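Long-range contacts in Ras-associated and pleckstrin homology domains-containing protein 1 (Homo sapiens, PDB 4GN1), which mediates localized membrane signals, takes part in regulating lamellipodial dynamics, and targets EVL and VASP to the leading edge of the cell: residues Leu6-Asp14 with Gln80-Arg88; Glu51-Glu59 with Gln211-Tyr219. All coordinates share one frame; numbering follows the deposited sequence.

How the contacts relate
The chain begins with strand 5-11 of the Ras-associating domain, runs through strand 17-23 and helix 28-39, and forms the hairpin of strands 47-53 and 58-61. It then returns at strand 83-87 to lie beside strand 5-11, and contact 1 closes that first loop within one domain. Contact 2 starts inside this loop, at the hairpin turn, and ends far beyond it in the PH domain, so the two contacts cross and contact 2 joins the domains. The two contacts touch directly within the Ras-associating domain, where strands 83-87 and 47-53 are neighbours: Arg88 NH1 forms a salt bridge with Glu59 OE2 at 2.6 Å, and Asn81 OD1 lies 2.8 Å from Ser54 N, a probable hydrogen bond.

Contact 1 of 2, residues Leu6-Asp14 with Gln80-Arg88; sequences LVIRVHMSD and QNKLIFMER
His11 and Leu83 meet where strands 6-11 and 83-87 run parallel, the pairing of first and last strands expected of the ubiquitin-like fold of a Ras-associating domain. Two backbone hydrogen bonds hold them: His11 N to Leu83 O (2.9 Å, 167° at the hydrogen) and Phe85 N to His11 O (2.9 Å). A water accepts from Leu83 N and donates to Arg9 O, linking the strands. The N-H of His11 ND1 is divided between Leu83 O and this water, two weak bonds in plane at the ring edge.

The methylenes of Lys82 pass over one face of the His11 imidazole, CD closest in a CH-pi contact 4.1 Å from the ring centroid. Lysine suits this solvent-facing position: its chain packs while NZ stays above the NE2 side without touching it.

On the buried side Ile8 CD1 meets Leu83 CD2 at 3.8 Å, and Val10 CG1, held anti to its own N (chi1 -176°), presses on Phe85 CB. The Phe85 ring also packs on Leu32 and Leu35 of helix 28-39. Met12, an unbranched thioether folded at chi2 and chi3, sets SD obliquely 5.1 Å from the Phe85 centroid, a Met-aromatic contact; separately, its CE touches Phe85 CD2 at 3.4 Å.

Contact 2 of 2, residues Glu51-Glu59 with Gln211-Tyr219; sequences ETVSELQME and QKKSQYIKY
The ring of Tyr219 is approached obliquely by Met58, whose CE lies 4.4 Å from Tyr219 CE1, while Leu56 CD2 comes to 3.8 Å from Tyr219 OH, the side chains crossing at about a right angle. Lys141 makes a cation-pi contact with the same ring, and Tyr195 meets it with planes inclined at about 50°. The carboxamide of Gln211 comes near Val53 CG1 through OE1, which accepts a hydrogen bond from Asn81; its NE2 donates one to Pro208 O.

Leu56 is the main apolar link. With CG beside the backbone N (chi1 -69°), its branched end meets Ile217 tip to tip, CD1 to CD1 at 3.5 Å. Both residues suit burial here: their methyl ends pack against strand 202-206, Leu56 on Lys206 and Ile217 on Val204, with no polar group to satisfy.

This is an interface between domains: the turn joining strands 47-53 and 58-61 of the Ras-associating domain, with a G1 beta bulge in which Gln57 and Met58 face Val53, lies against the loop leading into strand 218-221 of the PH domain.

Glu55 CB packs closely on Gln211 O (3.1 Å), and Glu55 OE1 touches Lys212 CB, the lysine's end leading away. Toward the solvent the contact becomes polar. A water accepts from Glu55 N and donates weakly to Gln211 O. Lys213, bent at chi2 and chi4, places NZ 3.0 Å from Glu55 O and 4.6 Å from Glu55 OE1, the latter not in contact.

Contact 1 of 2, residues Leu6-Asp14 with Gln80-Arg88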
loop_
_atom_site.group_PDB
_atom_site.type_symbol
_atom_site.label_atom_id
_atom_site.label_comp_id
_atom_site.label_asym_id
_atom_site.label_seq_id
_atom_site.Cartn_x
_atom_site.Cartn_y
_atom_site.Cartn_z
ATOM N N LEU A 6 16.082 6.698 -18.812
ATOM C CA LEU A 6 16.809 6.389 -17.570
ATOM C C LEU A 6 17.022 4.888 -17.381
ATOM O O LEU A 6 16.081 4.104 -17.484
ATOM C CB LEU A 6 16.099 6.976 -16.341
ATOM C CG LEU A 6 16.659 6.585 -14.962
ATOM C CD1 LEU A 6 17.858 7.419 -14.536
ATOM C CD2 LEU A 6 15.557 6.715 -13.924
ATOM N N VAL A 7 18.266 4.509 -17.091
ATOM C CA VAL A 7 18.611 3.149 -16.717
ATOM C C VAL A 7 18.467 2.956 -15.207
ATOM O O VAL A 7 19.155 3.590 -14.421
ATOM C CB VAL A 7 20.020 2.752 -17.195
ATOM C CG1 VAL A 7 20.207 1.244 -17.082
ATOM C CG2 VAL A 7 20.242 3.178 -18.645
ATOM N N ILE A 8 17.522 2.101 -14.820
ATOM C CA ILE A 8 17.323 1.724 -13.427
ATOM C C ILE A 8 17.972 0.370 -13.142
ATOM O O ILE A 8 18.225 -0.410 -14.057
ATOM C CB ILE A 8 15.819 1.670 -13.064
ATOM C CG1 ILE A 8 15.101 0.595 -13.883
ATOM C CG2 ILE A 8 15.186 3.025 -13.318
ATOM C CD1 ILE A 8 13.710 0.273 -13.395
ATOM N N ARG A 9 18.256 0.115 -11.871
ATOM C CA ARG A 9 18.732 -1.191 -11.433
ATOM C C ARG A 9 17.643 -1.828 -10.604
ATOM O O ARG A 9 17.122 -1.209 -9.685
ATOM C CB ARG A 9 20.011 -1.083 -10.599
ATOM C CG ARG A 9 20.710 -2.411 -10.363
ATOM C CD ARG A 9 22.167 -2.204 -9.973
ATOM N NE ARG A 9 22.332 -1.813 -8.573
ATOM C CZ ARG A 9 22.586 -2.670 -7.576
ATOM N NH1 ARG A 9 22.710 -3.979 -7.830
ATOM N NH2 ARG A 9 22.734 -2.222 -6.320
ATOM N N VAL A 10 17.323 -3.072 -10.942
ATOM C CA VAL A 10 16.220 -3.799 -10.323
ATOM C C VAL A 10 16.737 -5.085 -9.700
ATOM O O VAL A 10 17.439 -5.859 -10.367
ATOM C CB VAL A 10 15.110 -4.162 -11.352
ATOM C CG1 VAL A 10 13.947 -4.832 -10.660
ATOM C CG2 VAL A 10 14.592 -2.932 -12.063
ATOM N N HIS A 11 16.379 -5.312 -8.438
ATOM C CA HIS A 11 16.658 -6.592 -7.771
ATOM C C HIS A 11 15.620 -7.626 -8.046
ATOM O O HIS A 11 14.426 -7.396 -7.853
ATOM C CB HIS A 11 16.891 -6.404 -6.281
ATOM C CG HIS A 11 18.070 -5.513 -5.984
ATOM N ND1 HIS A 11 18.012 -4.161 -6.109
ATOM C CD2 HIS A 11 19.373 -5.819 -5.629
ATOM C CE1 HIS A 11 19.214 -3.637 -5.819
ATOM N NE2 HIS A 11 20.047 -4.652 -5.523
ATOM N N MET A 12 16.075 -8.769 -8.545
ATOM C CA MET A 12 15.165 -9.863 -8.893
ATOM C C MET A 12 14.878 -10.727 -7.685
ATOM O O MET A 12 15.368 -10.482 -6.562
ATOM C CB MET A 12 15.671 -10.711 -10.079
ATOM C CG MET A 12 16.166 -9.900 -11.275
ATOM S SD MET A 12 14.947 -8.754 -11.969
ATOM C CE MET A 12 14.206 -9.756 -13.278
ATOM N N SER A 13 14.064 -11.739 -7.933
ATOM C CA SER A 13 13.465 -12.535 -6.881
ATOM C C SER A 13 14.527 -13.355 -6.163
ATOM O O SER A 13 14.355 -13.695 -4.994
ATOM C CB SER A 13 12.379 -13.438 -7.472
ATOM O OG SER A 13 11.808 -12.849 -8.642
ATOM N N ASP A 14 15.630 -13.639 -6.862
ATOM C CA ASP A 14 16.753 -14.426 -6.316
ATOM C C ASP A 14 17.956 -13.559 -5.901
ATOM O O ASP A 14 19.098 -14.026 -5.931
ATOM C CB ASP A 14 17.182 -15.526 -7.313
ATOM C CG ASP A 14 17.599 -14.964 -8.673
ATOM O OD1 ASP A 14 17.448 -13.746 -8.903
ATOM O OD2 ASP A 14 18.100 -15.733 -9.515
ATOM N N GLN A 80 19.720 4.896 -0.879
ATOM C CA GLN A 80 20.037 3.480 -0.892
ATOM C C GLN A 80 18.744 2.676 -1.046
ATOM O O GLN A 80 18.709 1.468 -0.773
ATOM C CB GLN A 80 20.719 3.072 0.405
ATOM C CG GLN A 80 21.778 4.024 0.918
ATOM C CD GLN A 80 22.635 3.370 1.978
ATOM O OE1 GLN A 80 23.230 2.322 1.735
ATOM N NE2 GLN A 80 22.696 3.978 3.161
ATOM N N ASN A 81 17.684 3.364 -1.466
ATOM C CA ASN A 81 16.434 2.713 -1.834
ATOM C C ASN A 81 16.660 1.673 -2.941
ATOM O O ASN A 81 17.501 1.863 -3.817
ATOM C CB ASN A 81 15.429 3.764 -2.322
ATOM C CG ASN A 81 14.945 4.680 -1.211
ATOM O OD1 ASN A 81 15.237 4.464 -0.026
ATOM N ND2 ASN A 81 14.190 5.703 -1.596
ATOM N N LYS A 82 15.895 0.593 -2.903
ATOM C CA LYS A 82 15.986 -0.436 -3.932
ATOM C C LYS A 82 14.661 -0.605 -4.667
ATOM O O LYS A 82 13.575 -0.349 -4.118
ATOM C CB LYS A 82 16.373 -1.777 -3.311
ATOM C CG LYS A 82 17.708 -1.788 -2.605
ATOM C CD LYS A 82 18.009 -3.194 -2.106
ATOM C CE LYS A 82 19.423 -3.314 -1.539
ATOM N NZ LYS A 82 19.627 -4.653 -0.895
ATOM N N LEU A 83 14.763 -1.036 -5.912
ATOM C CA LEU A 83 13.623 -1.471 -6.666
ATOM C C LEU A 83 13.693 -2.979 -6.670
ATOM O O LEU A 83 14.785 -3.558 -6.787
ATOM C CB LEU A 83 13.693 -0.929 -8.081
ATOM C CG LEU A 83 12.797 0.248 -8.501
ATOM C CD1 LEU A 83 12.383 1.166 -7.360
ATOM C CD2 LEU A 83 13.403 1.043 -9.642
ATOM N N ILE A 84 12.537 -3.618 -6.513
ATOM C CA ILE A 84 12.479 -5.057 -6.478
ATOM C C ILE A 84 11.346 -5.589 -7.354
ATOM O O ILE A 84 10.179 -5.205 -7.200
ATOM C CB ILE A 84 12.324 -5.605 -5.039
ATOM C CG1 ILE A 84 13.274 -4.892 -4.078
ATOM C CG2 ILE A 84 12.579 -7.108 -5.019
ATOM C CD1 ILE A 84 13.303 -5.452 -2.664
ATOM N N PHE A 85 11.712 -6.511 -8.240
ATOM C CA PHE A 85 10.780 -7.165 -9.126
ATOM C C PHE A 85 10.508 -8.555 -8.590
ATOM O O PHE A 85 11.382 -9.400 -8.618
ATOM C CB PHE A 85 11.386 -7.226 -10.519
ATOM C CG PHE A 85 10.596 -8.030 -11.493
ATOM C CD1 PHE A 85 9.359 -7.583 -11.943
ATOM C CD2 PHE A 85 11.089 -9.213 -11.973
ATOM C CE1 PHE A 85 8.632 -8.320 -12.862
ATOM C CE2 PHE A 85 10.371 -9.957 -12.892
ATOM C CZ PHE A 85 9.146 -9.514 -13.339
ATOM N N MET A 86 9.303 -8.765 -8.070
ATOM C CA MET A 86 8.877 -10.045 -7.464
ATOM C C MET A 86 7.359 -10.194 -7.531
ATOM O O MET A 86 6.641 -9.219 -7.657
ATOM C CB MET A 86 9.305 -10.138 -5.992
ATOM C CG MET A 86 8.845 -8.964 -5.130
ATOM S SD MET A 86 9.556 -8.949 -3.459
ATOM C CE MET A 86 9.349 -10.686 -3.025
ATOM N N GLU A 87 6.881 -11.422 -7.444
ATOM C CA GLU A 87 5.467 -11.682 -7.342
ATOM C C GLU A 87 4.993 -11.262 -5.974
ATOM O O GLU A 87 5.563 -11.668 -4.957
ATOM C CB GLU A 87 5.223 -13.171 -7.475
ATOM C CG GLU A 87 4.996 -13.646 -8.885
ATOM C CD GLU A 87 5.260 -15.121 -8.979
ATOM O OE1 GLU A 87 4.346 -15.850 -9.388
ATOM O OE2 GLU A 87 6.390 -15.544 -8.604
ATOM N N ARG A 88 3.961 -10.438 -5.932
ATOM C CA ARG A 88 3.334 -10.116 -4.648
ATOM C C ARG A 88 1.841 -10.423 -4.725
ATOM O O ARG A 88 1.117 -9.826 -5.521
ATOM C CB ARG A 88 3.603 -8.656 -4.266
ATOM C CG ARG A 88 5.088 -8.321 -4.054
ATOM C CD ARG A 88 5.686 -8.989 -2.823
ATOM N NE ARG A 88 5.055 -8.478 -1.609
ATOM C CZ ARG A 88 5.598 -7.603 -0.770
ATOM N NH1 ARG A 88 6.830 -7.159 -0.966
ATOM N NH2 ARG A 88 4.912 -7.214 0.296
HETATM O O HOH W 1 17.216 -1.331 -6.882
#

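Contact 2 of 2, residues Glu51-Glu59 with Gln211-Tyr219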
loop_
_atom_site.group_PDB
_atom_site.type_symbol
_atom_site.label_atom_id
_atom_site.label_comp_id
_atom_site.label_asym_id
_atom_site.label_seq_id
_atom_site.Cartn_x
_atom_site.Cartn_y
_atom_site.Cartn_z
ATOM N N GLU A 51 9.318 -0.834 -4.062
ATOM C CA GLU A 51 10.431 0.034 -3.620
ATOM C C GLU A 51 10.654 -0.126 -2.129
ATOM O O GLU A 51 9.683 -0.297 -1.380
ATOM C CB GLU A 51 10.224 1.521 -4.004
ATOM C CG GLU A 51 9.152 2.289 -3.231
ATOM C CD GLU A 51 9.000 3.740 -3.670
ATOM O OE1 GLU A 51 7.914 4.305 -3.482
ATOM O OE2 GLU A 51 9.943 4.335 -4.217
ATOM N N THR A 52 11.916 -0.131 -1.704
ATOM C CA THR A 52 12.196 -0.006 -0.290
ATOM C C THR A 52 12.583 1.446 -0.022
ATOM O O THR A 52 13.196 2.090 -0.889
ATOM C CB THR A 52 13.331 -0.942 0.218
ATOM O OG1 THR A 52 14.596 -0.526 -0.333
ATOM C CG2 THR A 52 13.040 -2.431 -0.078
ATOM N N VAL A 53 12.185 1.971 1.140
ATOM C CA VAL A 53 12.724 3.236 1.628
ATOM C C VAL A 53 13.730 2.865 2.694
ATOM O O VAL A 53 13.380 2.419 3.788
ATOM C CB VAL A 53 11.647 4.207 2.138
ATOM C CG1 VAL A 53 12.296 5.498 2.603
ATOM C CG2 VAL A 53 10.656 4.524 1.020
ATOM N N SER A 54 14.999 3.005 2.327
ATOM C CA SER A 54 16.098 2.390 3.049
ATOM C C SER A 54 16.360 2.993 4.430
ATOM O O SER A 54 16.646 2.262 5.368
ATOM C CB SER A 54 17.361 2.459 2.203
ATOM O OG SER A 54 18.295 1.526 2.692
ATOM N N GLU A 55 16.269 4.317 4.544
ATOM C CA GLU A 55 16.395 5.032 5.810
ATOM C C GLU A 55 15.363 4.651 6.861
ATOM O O GLU A 55 15.557 4.909 8.062
ATOM C CB GLU A 55 16.262 6.526 5.551
ATOM C CG GLU A 55 17.591 7.243 5.441
ATOM C CD GLU A 55 18.351 7.198 6.756
ATOM O OE1 GLU A 55 17.929 7.863 7.729
ATOM O OE2 GLU A 55 19.364 6.481 6.823
ATOM N N LEU A 56 14.261 4.057 6.409
ATOM C CA LEU A 56 13.081 3.887 7.227
ATOM C C LEU A 56 12.623 2.445 7.264
ATOM O O LEU A 56 11.588 2.138 7.868
ATOM C CB LEU A 56 11.960 4.745 6.667
ATOM C CG LEU A 56 12.110 6.267 6.794
ATOM C CD1 LEU A 56 11.000 6.997 6.035
ATOM C CD2 LEU A 56 12.181 6.715 8.260
ATOM N N GLN A 57 13.379 1.571 6.598
ATOM C CA GLN A 57 13.162 0.128 6.652
ATOM C C GLN A 57 11.691 -0.263 6.386
ATOM O O GLN A 57 11.057 -0.975 7.160
ATOM C CB GLN A 57 13.692 -0.434 7.984
ATOM C CG GLN A 57 14.222 -1.859 7.919
ATOM C CD GLN A 57 14.751 -2.354 9.264
ATOM O OE1 GLN A 57 15.836 -1.963 9.696
ATOM N NE2 GLN A 57 13.987 -3.219 9.928
ATOM N N MET A 58 11.156 0.203 5.270
ATOM C CA MET A 58 9.796 -0.138 4.899
ATOM C C MET A 58 9.697 -0.305 3.378
ATOM O O MET A 58 10.662 -0.053 2.651
ATOM C CB MET A 58 8.831 0.947 5.422
ATOM C CG MET A 58 9.126 2.317 4.842
ATOM S SD MET A 58 8.064 3.643 5.427
ATOM C CE MET A 58 8.892 4.065 6.956
ATOM N N GLU A 59 8.542 -0.714 2.872
ATOM C CA GLU A 59 8.457 -0.939 1.438
ATOM C C GLU A 59 7.035 -0.824 0.936
ATOM O O GLU A 59 6.099 -1.058 1.694
ATOM C CB GLU A 59 9.005 -2.323 1.097
ATOM C CG GLU A 59 8.126 -3.443 1.616
ATOM C CD GLU A 59 8.533 -4.820 1.122
ATOM O OE1 GLU A 59 9.763 -5.057 0.917
ATOM O OE2 GLU A 59 7.596 -5.664 0.973
ATOM N N GLN A 211 12.198 11.105 3.089
ATOM C CA GLN A 211 13.104 10.003 2.794
ATOM C C GLN A 211 13.964 9.613 3.991
ATOM O O GLN A 211 14.727 8.661 3.907
ATOM C CB GLN A 211 13.993 10.351 1.589
ATOM C CG GLN A 211 13.246 10.423 0.263
ATOM C CD GLN A 211 12.751 9.058 -0.193
ATOM O OE1 GLN A 211 13.517 8.082 -0.214
ATOM N NE2 GLN A 211 11.458 8.973 -0.527
ATOM N N LYS A 212 13.843 10.346 5.091
ATOM C CA LYS A 212 14.568 10.040 6.327
ATOM C C LYS A 212 13.673 10.308 7.536
ATOM O O LYS A 212 12.475 10.562 7.369
ATOM C CB LYS A 212 15.892 10.828 6.423
ATOM C CG LYS A 212 15.742 12.324 6.251
ATOM C CD LYS A 212 17.015 13.085 6.586
ATOM C CE LYS A 212 16.740 14.592 6.577
ATOM N NZ LYS A 212 17.611 15.360 7.518
ATOM N N LYS A 213 14.253 10.247 8.739
ATOM C CA LYS A 213 13.471 10.270 9.978
ATOM C C LYS A 213 12.670 11.555 10.056
ATOM O O LYS A 213 13.203 12.653 9.859
ATOM C CB LYS A 213 14.352 10.122 11.231
ATOM C CG LYS A 213 15.124 8.807 11.348
ATOM C CD LYS A 213 14.327 7.682 12.018
ATOM C CE LYS A 213 15.170 6.420 12.196
ATOM N NZ LYS A 213 15.408 5.685 10.915
ATOM N N SER A 214 11.385 11.416 10.328
ATOM C CA SER A 214 10.525 12.572 10.430
ATOM C C SER A 214 9.366 12.230 11.343
ATOM O O SER A 214 8.845 11.098 11.319
ATOM C CB SER A 214 10.037 13.040 9.034
ATOM O OG SER A 214 9.336 14.276 9.100
ATOM N N GLN A 215 8.995 13.220 12.150
ATOM C CA GLN A 215 7.842 13.159 13.047
ATOM C C GLN A 215 6.488 13.087 12.296
ATOM O O GLN A 215 5.472 12.718 12.896
ATOM C CB GLN A 215 7.868 14.366 14.020
ATOM C CG GLN A 215 7.800 15.727 13.311
ATOM C CD GLN A 215 7.954 16.957 14.210
ATOM O OE1 GLN A 215 8.126 18.060 13.710
ATOM N NE2 GLN A 215 7.892 16.772 15.520
ATOM N N TYR A 216 6.494 13.442 11.004
ATOM C CA TYR A 216 5.297 13.456 10.137
ATOM C C TYR A 216 5.040 12.101 9.471
ATOM O O TYR A 216 4.084 11.923 8.714
ATOM C CB TYR A 216 5.409 14.550 9.069
ATOM C CG TYR A 216 5.781 15.905 9.606
ATOM C CD1 TYR A 216 6.909 16.568 9.143
ATOM C CD2 TYR A 216 5.011 16.523 10.589
ATOM C CE1 TYR A 216 7.267 17.814 9.625
ATOM C CE2 TYR A 216 5.361 17.768 11.082
ATOM C CZ TYR A 216 6.495 18.407 10.593
ATOM O OH TYR A 216 6.856 19.643 11.091
ATOM N N ILE A 217 5.927 11.156 9.737
ATOM C CA ILE A 217 5.718 9.782 9.364
ATOM C C ILE A 217 4.815 9.192 10.446
ATOM O O ILE A 217 5.089 9.370 11.623
ATOM C CB ILE A 217 7.062 9.021 9.300
ATOM C CG1 ILE A 217 8.039 9.717 8.318
ATOM C CG2 ILE A 217 6.822 7.587 8.905
ATOM C CD1 ILE A 217 9.477 9.225 8.341
ATOM N N LYS A 218 3.740 8.516 10.037
ATOM C CA LYS A 218 2.824 7.855 10.959
ATOM C C LYS A 218 3.040 6.345 10.942
ATOM O O LYS A 218 3.075 5.726 9.869
ATOM C CB LYS A 218 1.388 8.167 10.564
ATOM C CG LYS A 218 1.046 9.641 10.607
ATOM C CD LYS A 218 1.124 10.146 12.031
ATOM C CE LYS A 218 0.648 11.579 12.168
ATOM N NZ LYS A 218 1.187 12.150 13.429
ATOM N N TYR A 219 3.180 5.759 12.133
ATOM C CA TYR A 219 3.406 4.319 12.269
ATOM C C TYR A 219 2.257 3.611 12.958
ATOM O O TYR A 219 1.877 3.982 14.062
ATOM C CB TYR A 219 4.669 4.062 13.063
ATOM C CG TYR A 219 5.911 4.646 12.460
ATOM C CD1 TYR A 219 6.772 3.854 11.751
ATOM C CD2 TYR A 219 6.235 5.993 12.631
ATOM C CE1 TYR A 219 7.932 4.365 11.216
ATOM C CE2 TYR A 219 7.395 6.528 12.095
ATOM C CZ TYR A 219 8.237 5.703 11.382
ATOM O OH TYR A 219 9.390 6.173 10.825
HETATM O O HOH W 2 16.093 6.004 2.361
#